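PDB 4IGB: LPXTG cell wall surface protein from Streptococcus gordonii, which is a peptidoglycan-anchored surface protein that probably serves as an adhesin, represented here by its N-terminal region with the N1 and N2 domains. Local coordinates for residues 31-36 with 61-66; 325-330 with 397-402; 333-338 with 380-385. All blocks are in the same frame, centred on the assembly; numbering follows the deposited sequence.

Contact 1 lies in the N-terminal domain and closes before contact 2 opens; contacts 2 and 3 share the N2 domain that follows. The centre of contact 1 is about 55 Å from that of contact 2 and about 64 Å from that of contact 3, on the opposite side of the chain's centre. It joins an outermost strand, 35-41, to strand 56-63 in an antiparallel sheet. Contacts 2 and 3 have centres about 12 Å apart and touch, Phe327 packing on Tyr333 and Tyr381. Contact 3 is nested inside the chain loop that contact 2 closes, and all four segments lie on, or run on from, strands of one branched sheet. The contacts thus sample two separate strand-rich modules of an elongated, probably adhesive, surface region.

Contact 1: 31-36 with 61-66; sequences KSQSVD and TLKVDK
The flat carboxylate of Asp36 lies beside the Thr61 side chain, both pointing the same way from a hydrogen-bonded antiparallel pair. Thr61 OG1 packs against Asp36 CB at 3.3 Å and gives OD1 a weak bond; the stronger partner of OD1 is Tyr152 OH. With CG anti to the backbone N (chi1 174°), the carboxylate stands alongside the threonine. The peptide groups behind this pair are tied twice: Asp36 N reaches Thr61 O at 2.7 Å, and Thr61 N returns to Asp36 O at 3.0 Å. Two residues further along each strand, Lys63 N meets Ser34 O at 2.7 Å in the plane of that carbonyl. Strand 35-41 starts at Val35, the last residue of a type I turn from Ser32, and it is one of the two outermost strands of the sheet, next to strand 56-63. Lys63 reaches back across the turn, its methylenes running past Ser34 O, and its NZ approaches Gln33 O nearly end-on at 2.6 Å. On the face carrying Val35 and Leu62, Val35 CG2 touches Leu62 CD2 at 3.9 Å, and Leu62 continues to Phe74, Val102, Leu104 and Phe126. The chemistry is therefore split: apolar contact on the Val35/Leu62 face, polar bonds at the Asp36/Thr61 face and the turn. Asp36 OD2, 5.6 Å from Lys63 NZ, is too distant for a salt bridge, although its charge may still modestly favour the lysine's position.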
ATOM      1  N   LYS D  31      14.487  11.200 -16.083  1.00 23.02           N
ATOM      2  CA  LYS D  31      14.268  12.482 -15.441  1.00 28.87           C
ATOM      3  C   LYS D  31      14.432  13.553 -16.500  1.00 37.07           C
ATOM      4  O   LYS D  31      15.328  13.472 -17.349  1.00 31.59           O
ATOM      5  CB  LYS D  31      15.245  12.706 -14.283  1.00 20.65           C
ATOM      6  CG  LYS D  31      16.703  12.771 -14.686  1.00 25.25           C
ATOM      7  CD  LYS D  31      17.543  13.365 -13.569  1.00 29.71           C
ATOM      8  CE  LYS D  31      19.016  13.405 -13.938  1.00 31.30           C
ATOM      9  NZ  LYS D  31      19.833  13.604 -12.715  1.00 37.38           N
ATOM     10  N   SER D  32      13.558  14.549 -16.458  1.00 25.87           N
ATOM     11  CA  SER D  32      13.603  15.599 -17.449  1.00 29.38           C
ATOM     12  C   SER D  32      14.777  16.534 -17.163  1.00 31.83           C
ATOM     13  O   SER D  32      15.409  16.474 -16.098  1.00 22.02           O
ATOM     14  CB  SER D  32      12.280  16.366 -17.485  1.00 26.87           C
ATOM     15  OG  SER D  32      12.080  17.077 -16.276  1.00 32.27           O
ATOM     16  N   GLN D  33      15.061  17.393 -18.137  1.00 26.54           N
ATOM     17  CA  GLN D  33      16.158  18.342 -18.059  1.00 25.74           C
ATOM     18  C   GLN D  33      15.977  19.313 -16.894  1.00 25.71           C
ATOM     19  O   GLN D  33      16.944  19.838 -16.350  1.00 31.96           O
ATOM     20  CB  GLN D  33      16.248  19.124 -19.376  1.00 33.07           C
ATOM     21  CG  GLN D  33      17.628  19.661 -19.660  1.00 49.64           C
ATOM     22  CD  GLN D  33      18.682  18.569 -19.579  1.00 61.94           C
ATOM     23  OE1 GLN D  33      18.511  17.479 -20.139  1.00 56.98           O
ATOM     24  NE2 GLN D  33      19.770  18.847 -18.862  1.00 59.23           N
ATOM     25  N   SER D  34      14.727  19.565 -16.528  1.00 25.79           N
ATOM     26  CA  SER D  34      14.420  20.471 -15.430  1.00 26.27           C
ATOM     27  C   SER D  34      14.819  19.927 -14.052  1.00 28.54           C
ATOM     28  O   SER D  34      14.918  20.683 -13.094  1.00 30.33           O
ATOM     29  CB  SER D  34      12.928  20.816 -15.440  1.00 31.56           C
ATOM     30  OG  SER D  34      12.547  21.442 -16.654  1.00 36.64           O
ATOM     31  N   VAL D  35      15.040  18.623 -13.942  1.00 28.94           N
ATOM     32  CA  VAL D  35      15.339  18.030 -12.631  1.00 24.71           C
ATOM     33  C   VAL D  35      16.799  18.161 -12.228  1.00 27.36           C
ATOM     34  O   VAL D  35      17.699  17.749 -12.960  1.00 27.44           O
ATOM     35  CB  VAL D  35      14.924  16.543 -12.551  1.00 25.55           C
ATOM     36  CG1 VAL D  35      15.412  15.908 -11.251  1.00 22.79           C
ATOM     37  CG2 VAL D  35      13.420  16.411 -12.675  1.00 20.37           C
ATOM     38  N   ASP D  36      17.024  18.744 -11.058  1.00 24.51           N
ATOM     39  CA  ASP D  36      18.353  18.814 -10.476  1.00 26.40           C
ATOM     40  C   ASP D  36      18.423  17.796  -9.349  1.00 32.55           C
ATOM     41  O   ASP D  36      17.826  17.990  -8.286  1.00 29.32           O
ATOM     42  CB  ASP D  36      18.625  20.217  -9.940  1.00 28.02           C
ATOM     43  CG  ASP D  36      19.939  20.315  -9.192  1.00 33.28           C
ATOM     44  OD1 ASP D  36      19.939  20.857  -8.070  1.00 47.06           O
ATOM     45  OD2 ASP D  36      20.978  19.863  -9.717  1.00 42.94           O
ATOM     46  N   THR D  61      15.198  18.590  -7.087  1.00 23.82           N
ATOM     47  CA  THR D  61      14.616  19.915  -7.206  1.00 25.11           C
ATOM     48  C   THR D  61      14.359  20.240  -8.687  1.00 28.99           C
ATOM     49  O   THR D  61      14.929  19.595  -9.581  1.00 27.11           O
ATOM     50  CB  THR D  61      15.553  20.962  -6.592  1.00 30.55           C
ATOM     51  OG1 THR D  61      16.645  21.214  -7.488  1.00 30.70           O
ATOM     52  CG2 THR D  61      16.112  20.451  -5.264  1.00 22.52           C
ATOM     53  N   LEU D  62      13.502  21.226  -8.951  1.00 19.21           N
ATOM     54  CA  LEU D  62      13.187  21.610 -10.329  1.00 24.29           C
ATOM     55  C   LEU D  62      13.767  22.977 -10.692  1.00 29.63           C
ATOM     56  O   LEU D  62      13.541  23.965  -9.986  1.00 31.25           O
ATOM     57  CB  LEU D  62      11.677  21.615 -10.566  1.00 22.20           C
ATOM     58  CG  LEU D  62      10.960  20.265 -10.655  1.00 28.91           C
ATOM     59  CD1 LEU D  62       9.458  20.458 -10.449  1.00 20.67           C
ATOM     60  CD2 LEU D  62      11.246  19.551 -11.975  1.00 22.14           C
ATOM     61  N   LYS D  63      14.516  23.024 -11.791  1.00 27.93           N
ATOM     62  CA  LYS D  63      15.052  24.283 -12.305  1.00 30.43           C
ATOM     63  C   LYS D  63      13.907  25.184 -12.770  1.00 32.23           C
ATOM     64  O   LYS D  63      13.155  24.824 -13.677  1.00 34.49           O
ATOM     65  CB  LYS D  63      16.000  24.028 -13.482  1.00 26.67           C
ATOM     66  CG  LYS D  63      17.250  23.193 -13.172  1.00 36.21           C
ATOM     67  CD  LYS D  63      17.715  22.434 -14.432  1.00 36.23           C
ATOM     68  CE  LYS D  63      19.012  21.659 -14.200  1.00 43.52           C
ATOM     69  NZ  LYS D  63      19.069  20.376 -14.975  1.00 46.82           N
ATOM     70  N   VAL D  64      13.773  26.357 -12.162  1.00 24.45           N
ATOM     71  CA  VAL D  64      12.722  27.283 -12.574  1.00 28.15           C
ATOM     72  C   VAL D  64      13.238  28.378 -13.503  1.00 40.09           C
ATOM     73  O   VAL D  64      14.413  28.769 -13.431  1.00 35.49           O
ATOM     74  CB  VAL D  64      12.032  27.937 -11.368  1.00 34.35           C
ATOM     75  CG1 VAL D  64      11.350  26.873 -10.522  1.00 36.98           C
ATOM     76  CG2 VAL D  64      13.032  28.725 -10.539  1.00 34.10           C
ATOM     77  N   ASP D  65      12.352  28.854 -14.379  1.00 34.59           N
ATOM     78  CA  ASP D  65      12.626  30.017 -15.222  1.00 31.14           C
ATOM     79  C   ASP D  65      12.419  31.272 -14.385  1.00 27.67           C
ATOM     80  O   ASP D  65      11.292  31.726 -14.204  1.00 30.58           O
ATOM     81  CB  ASP D  65      11.696  30.031 -16.437  1.00 26.84           C
ATOM     82  CG  ASP D  65      11.958  31.213 -17.383  1.00 41.02           C
ATOM     83  OD1 ASP D  65      12.700  32.155 -17.016  1.00 37.13           O
ATOM     84  OD2 ASP D  65      11.392  31.205 -18.496  1.00 40.31           O
ATOM     85  N   LYS D  66      13.512  31.822 -13.869  1.00 35.34           N
ATOM     86  CA  LYS D  66      13.447  32.931 -12.917  1.00 34.49           C
ATOM     87  C   LYS D  66      12.858  34.219 -13.496  1.00 41.55           C
ATOM     88  O   LYS D  66      12.625  35.177 -12.761  1.00 42.10           O
ATOM     89  CB  LYS D  66      14.838  33.214 -12.341  1.00 33.36           C
ATOM     90  CG  LYS D  66      15.496  32.005 -11.717  1.00 39.73           C
ATOM     91  CD  LYS D  66      16.954  32.276 -11.431  1.00 42.50           C
ATOM     92  CE  LYS D  66      17.105  33.489 -10.541  1.00 38.79           C
ATOM     93  NZ  LYS D  66      18.509  33.937 -10.524  1.00 45.53           N
TER

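Contact 2: 325-330 with 397-402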
ATOM      1  N   GLN D 325     -10.393 -23.853  -3.129  1.00 27.93           N
ATOM      2  CA  GLN D 325      -9.674 -25.110  -3.262  1.00 22.99           C
ATOM      3  C   GLN D 325      -9.793 -25.575  -4.702  1.00 36.55           C
ATOM      4  O   GLN D 325     -10.828 -25.377  -5.346  1.00 34.37           O
ATOM      5  CB  GLN D 325     -10.256 -26.166  -2.316  1.00 34.63           C
ATOM      6  CG  GLN D 325      -9.767 -27.580  -2.569  1.00 38.35           C
ATOM      7  CD  GLN D 325      -8.278 -27.769  -2.296  1.00 35.55           C
ATOM      8  OE1 GLN D 325      -7.430 -27.372  -3.092  1.00 32.82           O
ATOM      9  NE2 GLN D 325      -7.961 -28.394  -1.172  1.00 29.59           N
ATOM     10  N   LYS D 326      -8.726 -26.175  -5.210  1.00 37.31           N
ATOM     11  CA  LYS D 326      -8.715 -26.699  -6.566  1.00 26.35           C
ATOM     12  C   LYS D 326      -8.095 -28.093  -6.566  1.00 33.62           C
ATOM     13  O   LYS D 326      -6.911 -28.252  -6.288  1.00 32.86           O
ATOM     14  CB  LYS D 326      -7.938 -25.761  -7.492  1.00 32.20           C
ATOM     15  CG  LYS D 326      -7.814 -26.285  -8.920  1.00 47.43           C
ATOM     16  CD  LYS D 326      -9.163 -26.748  -9.443  1.00 50.43           C
ATOM     17  CE  LYS D 326      -9.203 -26.745 -10.964  1.00 60.26           C
ATOM     18  NZ  LYS D 326     -10.617 -26.730 -11.448  1.00 64.64           N
ATOM     19  N   PHE D 327      -8.893 -29.105  -6.874  1.00 27.22           N
ATOM     20  CA  PHE D 327      -8.400 -30.465  -6.777  1.00 27.10           C
ATOM     21  C   PHE D 327      -7.692 -30.952  -8.037  1.00 32.19           C
ATOM     22  O   PHE D 327      -8.049 -30.575  -9.150  1.00 36.08           O
ATOM     23  CB  PHE D 327      -9.535 -31.408  -6.398  1.00 34.06           C
ATOM     24  CG  PHE D 327     -10.159 -31.088  -5.077  1.00 34.81           C
ATOM     25  CD1 PHE D 327      -9.441 -31.258  -3.900  1.00 33.37           C
ATOM     26  CD2 PHE D 327     -11.455 -30.614  -5.002  1.00 27.35           C
ATOM     27  CE1 PHE D 327     -10.017 -30.974  -2.668  1.00 33.22           C
ATOM     28  CE2 PHE D 327     -12.036 -30.319  -3.778  1.00 30.76           C
ATOM     29  CZ  PHE D 327     -11.313 -30.500  -2.608  1.00 29.83           C
ATOM     30  N   ASP D 328      -6.675 -31.782  -7.836  1.00 33.93           N
ATOM     31  CA  ASP D 328      -6.003 -32.465  -8.929  1.00 37.62           C
ATOM     32  C   ASP D 328      -7.015 -33.367  -9.622  1.00 40.32           C
ATOM     33  O   ASP D 328      -7.642 -34.211  -8.976  1.00 37.33           O
ATOM     34  CB  ASP D 328      -4.846 -33.309  -8.382  1.00 30.79           C
ATOM     35  CG  ASP D 328      -4.014 -33.962  -9.483  1.00 43.44           C
ATOM     36  OD1 ASP D 328      -2.948 -33.413  -9.824  1.00 46.33           O
ATOM     37  OD2 ASP D 328      -4.421 -35.027 -10.004  1.00 41.31           O
ATOM     38  N   GLU D 329      -7.202 -33.176 -10.924  1.00 39.55           N
ATOM     39  CA  GLU D 329      -7.996 -34.124 -11.684  1.00 37.59           C
ATOM     40  C   GLU D 329      -7.304 -35.467 -11.493  1.00 44.40           C
ATOM     41  O   GLU D 329      -6.117 -35.601 -11.774  1.00 51.13           O
ATOM     42  CB  GLU D 329      -8.075 -33.737 -13.162  1.00 43.44           C
ATOM     43  CG  GLU D 329      -6.737 -33.557 -13.862  1.00 60.50           C
ATOM     44  CD  GLU D 329      -6.898 -33.336 -15.363  1.00 83.59           C
ATOM     45  OE1 GLU D 329      -7.600 -34.143 -16.012  1.00 80.49           O
ATOM     46  OE2 GLU D 329      -6.331 -32.351 -15.891  1.00 87.43           O
ATOM     47  N   ARG D 330      -8.055 -36.435 -10.980  1.00 42.94           N
ATOM     48  CA  ARG D 330      -7.542 -37.717 -10.486  1.00 35.62           C
ATOM     49  C   ARG D 330      -8.171 -37.923  -9.121  1.00 30.80           C
ATOM     50  O   ARG D 330      -8.056 -38.988  -8.505  1.00 32.66           O
ATOM     51  CB  ARG D 330      -6.015 -37.758 -10.389  1.00 37.76           C
ATOM     52  CG  ARG D 330      -5.334 -38.347 -11.629  1.00 39.48           C
ATOM     53  CD  ARG D 330      -3.851 -38.611 -11.406  1.00 35.24           C
ATOM     54  NE  ARG D 330      -3.113 -37.380 -11.137  1.00 36.79           N
ATOM     55  CZ  ARG D 330      -1.815 -37.327 -10.852  1.00 39.85           C
ATOM     56  NH1 ARG D 330      -1.097 -38.443 -10.793  1.00 38.94           N
ATOM     57  NH2 ARG D 330      -1.235 -36.154 -10.616  1.00 38.17           N
ATOM     58  N   ILE D 397       0.455 -36.057  -6.255  1.00 38.24           N
ATOM     59  CA  ILE D 397      -0.688 -35.161  -6.316  1.00 37.64           C
ATOM     60  C   ILE D 397      -0.427 -33.943  -5.431  1.00 37.10           C
ATOM     61  O   ILE D 397      -0.507 -34.029  -4.203  1.00 37.27           O
ATOM     62  CB  ILE D 397      -1.983 -35.896  -5.883  1.00 35.75           C
ATOM     63  CG1 ILE D 397      -2.301 -37.024  -6.868  1.00 36.51           C
ATOM     64  CG2 ILE D 397      -3.151 -34.928  -5.777  1.00 35.69           C
ATOM     65  CD1 ILE D 397      -3.492 -37.890  -6.473  1.00 35.71           C
ATOM     66  N   ASP D 398      -0.084 -32.825  -6.064  1.00 35.64           N
ATOM     67  CA  ASP D 398       0.088 -31.551  -5.370  1.00 36.82           C
ATOM     68  C   ASP D 398      -1.260 -30.977  -4.943  1.00 44.51           C
ATOM     69  O   ASP D 398      -2.303 -31.297  -5.523  1.00 36.38           O
ATOM     70  CB  ASP D 398       0.811 -30.531  -6.264  1.00 36.21           C
ATOM     71  CG  ASP D 398       2.326 -30.681  -6.226  1.00 50.77           C
ATOM     72  OD1 ASP D 398       2.800 -31.746  -5.783  1.00 48.27           O
ATOM     73  OD2 ASP D 398       3.047 -29.737  -6.634  1.00 53.90           O
ATOM     74  N   ASN D 399      -1.242 -30.127  -3.922  1.00 30.24           N
ATOM     75  CA  ASN D 399      -2.433 -29.377  -3.575  1.00 28.92           C
ATOM     76  C   ASN D 399      -2.091 -28.081  -2.870  1.00 31.34           C
ATOM     77  O   ASN D 399      -1.017 -27.945  -2.281  1.00 32.93           O
ATOM     78  CB  ASN D 399      -3.402 -30.206  -2.728  1.00 24.54           C
ATOM     79  CG  ASN D 399      -4.705 -29.466  -2.458  1.00 36.44           C
ATOM     80  OD1 ASN D 399      -4.994 -29.080  -1.324  1.00 28.21           O
ATOM     81  ND2 ASN D 399      -5.484 -29.238  -3.512  1.00 25.60           N
ATOM     82  N   THR D 400      -3.017 -27.134  -2.951  1.00 27.00           N
ATOM     83  CA  THR D 400      -2.882 -25.835  -2.310  1.00 31.72           C
ATOM     84  C   THR D 400      -4.263 -25.206  -2.216  1.00 30.12           C
ATOM     85  O   THR D 400      -5.126 -25.482  -3.051  1.00 34.41           O
ATOM     86  CB  THR D 400      -1.970 -24.914  -3.118  1.00 23.72           C
ATOM     87  OG1 THR D 400      -0.653 -25.468  -3.151  1.00 31.83           O
ATOM     88  CG2 THR D 400      -1.901 -23.529  -2.489  1.00 32.17           C
ATOM     89  N   VAL D 401      -4.480 -24.385  -1.195  1.00 23.79           N
ATOM     90  CA  VAL D 401      -5.734 -23.658  -1.066  1.00 19.31           C
ATOM     91  C   VAL D 401      -5.422 -22.190  -0.914  1.00 25.96           C
ATOM     92  O   VAL D 401      -4.301 -21.816  -0.573  1.00 22.92           O
ATOM     93  CB  VAL D 401      -6.568 -24.133   0.133  1.00 23.46           C
ATOM     94  CG1 VAL D 401      -7.021 -25.569  -0.076  1.00 26.95           C
ATOM     95  CG2 VAL D 401      -5.768 -24.009   1.422  1.00 22.42           C
ATOM     96  N   THR D 402      -6.409 -21.350  -1.187  1.00 20.06           N
ATOM     97  CA  THR D 402      -6.193 -19.930  -1.088  1.00 24.81           C
ATOM     98  C   THR D 402      -7.306 -19.291  -0.286  1.00 29.03           C
ATOM     99  O   THR D 402      -8.485 -19.582  -0.495  1.00 25.97           O
ATOM    100  CB  THR D 402      -6.078 -19.286  -2.464  1.00 24.81           C
ATOM    101  OG1 THR D 402      -5.051 -19.950  -3.204  1.00 37.45           O
ATOM    102  CG2 THR D 402      -5.718 -17.817  -2.334  1.00 25.79           C
TER
HETATM  103  O   HOH W   1      -4.563 -27.224  -5.479  1.00 48.00           O
HETATM  104  O   HOH W   2      -5.440 -31.852  -5.155  1.00 34.21           O
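Gln325 OE1 is gripped by two donors, the side chain of Asn399 across the contact and the neighbouring backbone of Lys326. Lys326 N comes in the carbonyl plane, on a lone pair, at 2.8 Å, whereas Asn399 ND2, at 2.7 Å, sits 41° above that plane. In return Gln325 NE2 donates to Asn399 OD1 at 3.0 Å, so the two amides, 46° apart in plane, form a reciprocal pair. This pairing bridges antiparallel strands 321-326 and 397-405 of the N2 domain, a member of the adhesin clan, where their backbones spread apart: the CA atoms of Gln325 and Val401 are 4.7 Å apart, those of Phe327 and Asn399 6.9 Å. Water fills the place of direct backbone bonds. One molecule gives a hydrogen bond to Lys326 O and takes one from Thr400 N; a second links Asp328 N to Asp398 O. Gln325 bends at chi2 (66°), which lets its amide reach across while CG rests on one face of the Phe327 ring. Val401 CG1 packs under the same amide, 3.2 Å from Gln325 NE2. Beyond the waters, Asp328 holds Arg330 in a salt bridge through OD2 and NE, and its CB meets Ile397 CG2, the two side chains crossing at about a right angle. The guanidinium fixed in this way is covered on one face by Ile397 CG1, 4.0 Å above its centre.

Contact 3: 333-338 with 380-385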
ATOM      1  N   TYR D 333     -14.081 -34.917  -5.884  1.00 28.47           N
ATOM      2  CA  TYR D 333     -14.553 -34.246  -4.683  1.00 39.14           C
ATOM      3  C   TYR D 333     -15.844 -34.903  -4.224  1.00 40.90           C
ATOM      4  O   TYR D 333     -16.761 -35.108  -5.022  1.00 39.06           O
ATOM      5  CB  TYR D 333     -14.781 -32.753  -4.923  1.00 32.67           C
ATOM      6  CG  TYR D 333     -15.573 -32.096  -3.816  1.00 40.66           C
ATOM      7  CD1 TYR D 333     -15.042 -31.966  -2.534  1.00 38.14           C
ATOM      8  CD2 TYR D 333     -16.857 -31.610  -4.049  1.00 40.28           C
ATOM      9  CE1 TYR D 333     -15.767 -31.372  -1.517  1.00 29.01           C
ATOM     10  CE2 TYR D 333     -17.588 -31.012  -3.041  1.00 29.83           C
ATOM     11  CZ  TYR D 333     -17.036 -30.893  -1.779  1.00 39.60           C
ATOM     12  OH  TYR D 333     -17.762 -30.298  -0.774  1.00 37.68           O
ATOM     13  N   LYS D 334     -15.911 -35.242  -2.941  1.00 36.94           N
ATOM     14  CA  LYS D 334     -17.085 -35.911  -2.403  1.00 41.30           C
ATOM     15  C   LYS D 334     -17.921 -34.968  -1.552  1.00 34.90           C
ATOM     16  O   LYS D 334     -19.126 -34.833  -1.750  1.00 42.96           O
ATOM     17  CB  LYS D 334     -16.683 -37.147  -1.592  1.00 37.06           C
ATOM     18  CG  LYS D 334     -15.975 -38.217  -2.417  1.00 39.36           C
ATOM     19  CD  LYS D 334     -16.216 -39.608  -1.841  1.00 62.98           C
ATOM     20  CE  LYS D 334     -17.689 -39.992  -1.934  1.00 73.85           C
ATOM     21  NZ  LYS D 334     -17.954 -41.374  -1.442  1.00 69.90           N
ATOM     22  N   GLU D 335     -17.268 -34.310  -0.609  1.00 35.10           N
ATOM     23  CA  GLU D 335     -17.959 -33.436   0.321  1.00 37.45           C
ATOM     24  C   GLU D 335     -16.935 -32.765   1.227  1.00 40.39           C
ATOM     25  O   GLU D 335     -15.748 -33.093   1.184  1.00 40.05           O
ATOM     26  CB  GLU D 335     -18.956 -34.237   1.161  1.00 34.77           C
ATOM     27  CG  GLU D 335     -18.326 -35.395   1.922  1.00 42.40           C
ATOM     28  CD  GLU D 335     -19.350 -36.247   2.649  1.00 52.46           C
ATOM     29  OE1 GLU D 335     -19.192 -36.463   3.874  1.00 51.58           O
ATOM     30  OE2 GLU D 335     -20.310 -36.707   1.992  1.00 57.97           O
ATOM     31  N   LEU D 336     -17.396 -31.820   2.037  1.00 29.78           N
ATOM     32  CA  LEU D 336     -16.530 -31.186   3.011  1.00 32.27           C
ATOM     33  C   LEU D 336     -17.333 -30.847   4.253  1.00 33.51           C
ATOM     34  O   LEU D 336     -18.560 -30.763   4.199  1.00 42.96           O
ATOM     35  CB  LEU D 336     -15.932 -29.913   2.419  1.00 25.53           C
ATOM     36  CG  LEU D 336     -16.926 -28.814   2.053  1.00 27.00           C
ATOM     37  CD1 LEU D 336     -17.213 -27.941   3.256  1.00 31.88           C
ATOM     38  CD2 LEU D 336     -16.398 -27.972   0.895  1.00 25.28           C
ATOM     39  N   LYS D 337     -16.645 -30.664   5.372  1.00 33.51           N
ATOM     40  CA  LYS D 337     -17.245 -29.981   6.512  1.00 36.65           C
ATOM     41  C   LYS D 337     -16.358 -28.812   6.934  1.00 39.29           C
ATOM     42  O   LYS D 337     -15.185 -28.751   6.567  1.00 42.65           O
ATOM     43  CB  LYS D 337     -17.540 -30.943   7.678  1.00 42.87           C
ATOM     44  CG  LYS D 337     -16.377 -31.324   8.591  1.00 46.29           C
ATOM     45  CD  LYS D 337     -16.867 -32.311   9.662  1.00 47.69           C
ATOM     46  CE  LYS D 337     -15.848 -32.524  10.775  1.00 61.96           C
ATOM     47  NZ  LYS D 337     -14.589 -33.168  10.301  1.00 67.69           N
ATOM     48  N   VAL D 338     -16.922 -27.863   7.668  1.00 30.54           N
ATOM     49  CA  VAL D 338     -16.102 -26.813   8.237  1.00 29.26           C
ATOM     50  C   VAL D 338     -16.465 -26.579   9.699  1.00 39.42           C
ATOM     51  O   VAL D 338     -17.637 -26.462  10.055  1.00 44.08           O
ATOM     52  CB  VAL D 338     -16.124 -25.510   7.398  1.00 34.64           C
ATOM     53  CG1 VAL D 338     -16.930 -25.700   6.121  1.00 25.96           C
ATOM     54  CG2 VAL D 338     -16.644 -24.352   8.211  1.00 32.51           C
ATOM     55  N   THR D 380     -12.338 -29.416   6.221  1.00 31.69           N
ATOM     56  CA  THR D 380     -11.859 -30.748   5.892  1.00 26.08           C
ATOM     57  C   THR D 380     -12.548 -31.233   4.611  1.00 31.63           C
ATOM     58  O   THR D 380     -13.771 -31.378   4.574  1.00 30.19           O
ATOM     59  CB  THR D 380     -12.130 -31.729   7.043  1.00 29.67           C
ATOM     60  OG1 THR D 380     -11.578 -31.204   8.260  1.00 35.64           O
ATOM     61  CG2 THR D 380     -11.507 -33.089   6.750  1.00 29.81           C
ATOM     62  N   TYR D 381     -11.762 -31.458   3.560  1.00 30.78           N
ATOM     63  CA  TYR D 381     -12.295 -31.911   2.281  1.00 24.51           C
ATOM     64  C   TYR D 381     -12.146 -33.424   2.117  1.00 36.67           C
ATOM     65  O   TYR D 381     -11.032 -33.954   2.178  1.00 37.85           O
ATOM     66  CB  TYR D 381     -11.563 -31.251   1.113  1.00 26.78           C
ATOM     67  CG  TYR D 381     -11.480 -29.747   1.150  1.00 34.64           C
ATOM     68  CD1 TYR D 381     -12.466 -28.957   0.558  1.00 31.43           C
ATOM     69  CD2 TYR D 381     -10.400 -29.112   1.742  1.00 30.51           C
ATOM     70  CE1 TYR D 381     -12.383 -27.572   0.576  1.00 33.84           C
ATOM     71  CE2 TYR D 381     -10.305 -27.730   1.763  1.00 31.62           C
ATOM     72  CZ  TYR D 381     -11.296 -26.962   1.180  1.00 31.09           C
ATOM     73  OH  TYR D 381     -11.195 -25.588   1.207  1.00 27.74           O
ATOM     74  N   LYS D 382     -13.257 -34.116   1.885  1.00 30.62           N
ATOM     75  CA  LYS D 382     -13.199 -35.534   1.558  1.00 31.97           C
ATOM     76  C   LYS D 382     -13.155 -35.720   0.047  1.00 28.20           C
ATOM     77  O   LYS D 382     -13.999 -35.198  -0.688  1.00 35.33           O
ATOM     78  CB  LYS D 382     -14.372 -36.298   2.173  1.00 36.32           C
ATOM     79  CG  LYS D 382     -14.251 -36.484   3.679  1.00 43.47           C
ATOM     80  CD  LYS D 382     -15.425 -37.265   4.251  1.00 53.47           C
ATOM     81  CE  LYS D 382     -15.218 -37.557   5.734  1.00 59.98           C
ATOM     82  NZ  LYS D 382     -16.387 -38.260   6.341  1.00 65.39           N
ATOM     83  N   THR D 383     -12.147 -36.447  -0.409  1.00 28.10           N
ATOM     84  CA  THR D 383     -11.983 -36.728  -1.827  1.00 38.71           C
ATOM     85  C   THR D 383     -11.552 -38.185  -2.007  1.00 40.36           C
ATOM     86  O   THR D 383     -11.093 -38.830  -1.062  1.00 36.84           O
ATOM     87  CB  THR D 383     -10.951 -35.771  -2.478  1.00 30.95           C
ATOM     88  OG1 THR D 383     -11.316 -35.523  -3.837  1.00 43.96           O
ATOM     89  CG2 THR D 383      -9.557 -36.363  -2.448  1.00 24.06           C
ATOM     90  N   ALA D 384     -11.724 -38.714  -3.214  1.00 38.11           N
ATOM     91  CA  ALA D 384     -11.243 -40.058  -3.521  1.00 34.90           C
ATOM     92  C   ALA D 384     -10.724 -40.100  -4.944  1.00 37.35           C
ATOM     93  O   ALA D 384     -11.273 -39.446  -5.830  1.00 44.44           O
ATOM     94  CB  ALA D 384     -12.343 -41.097  -3.318  1.00 36.61           C
ATOM     95  N   THR D 385      -9.651 -40.852  -5.154  1.00 35.22           N
ATOM     96  CA  THR D 385      -9.104 -41.025  -6.489  1.00 39.33           C
ATOM     97  C   THR D 385     -10.103 -41.729  -7.396  1.00 42.38           C
ATOM     98  O   THR D 385     -10.877 -42.584  -6.954  1.00 42.47           O
ATOM     99  CB  THR D 385      -7.806 -41.847  -6.478  1.00 37.05           C
ATOM    100  OG1 THR D 385      -8.075 -43.160  -5.966  1.00 40.42           O
ATOM    101  CG2 THR D 385      -6.734 -41.148  -5.634  1.00 23.22           C
TER
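Leu336 and Tyr381 form a non-hydrogen-bonded antiparallel pair and stand side by side on the inward face of the sheet, with Leu336 CD2 4.0 Å from Tyr381 CE1. The leucine places CG between its backbone N and carbonyl carbon (chi1 63°), and this brings CD2 to the CD1-CE1 side of the tyrosine ring. On the solvent-facing side Glu335 adopts a similar first torsion (chi1 56°) and then runs extended beside the equally extended Lys382. Their ends lie near one another, Glu335 OE1 to Lys382 NZ 4.1 Å, beyond a salt bridge, so the attraction is at most a loose one. Between these faces the backbone contains a classic beta bulge: Lys334 N donates to Lys382 O at 3.0 Å, and Glu335 N adds a weak bond to the same oxygen. Lys382 N answers to Glu335 O at 2.8 Å, and past the bulge Lys337 and Thr380 resume regular pairing with two backbone bonds. The extra residue lets Tyr333 and Leu336 both face inward, and the Tyr333 ring folds back so that Glu335 N lies 3.4 Å above one of its faces. Tyr333 and Leu336 reach Ile353 of strand 351-356 and Val360 of strand 359-364. Strand 377-385 is flanked in its sheet by 331-339 and by 298-305, against which Tyr381 packs at Tyr301 and Thr383 at Val299.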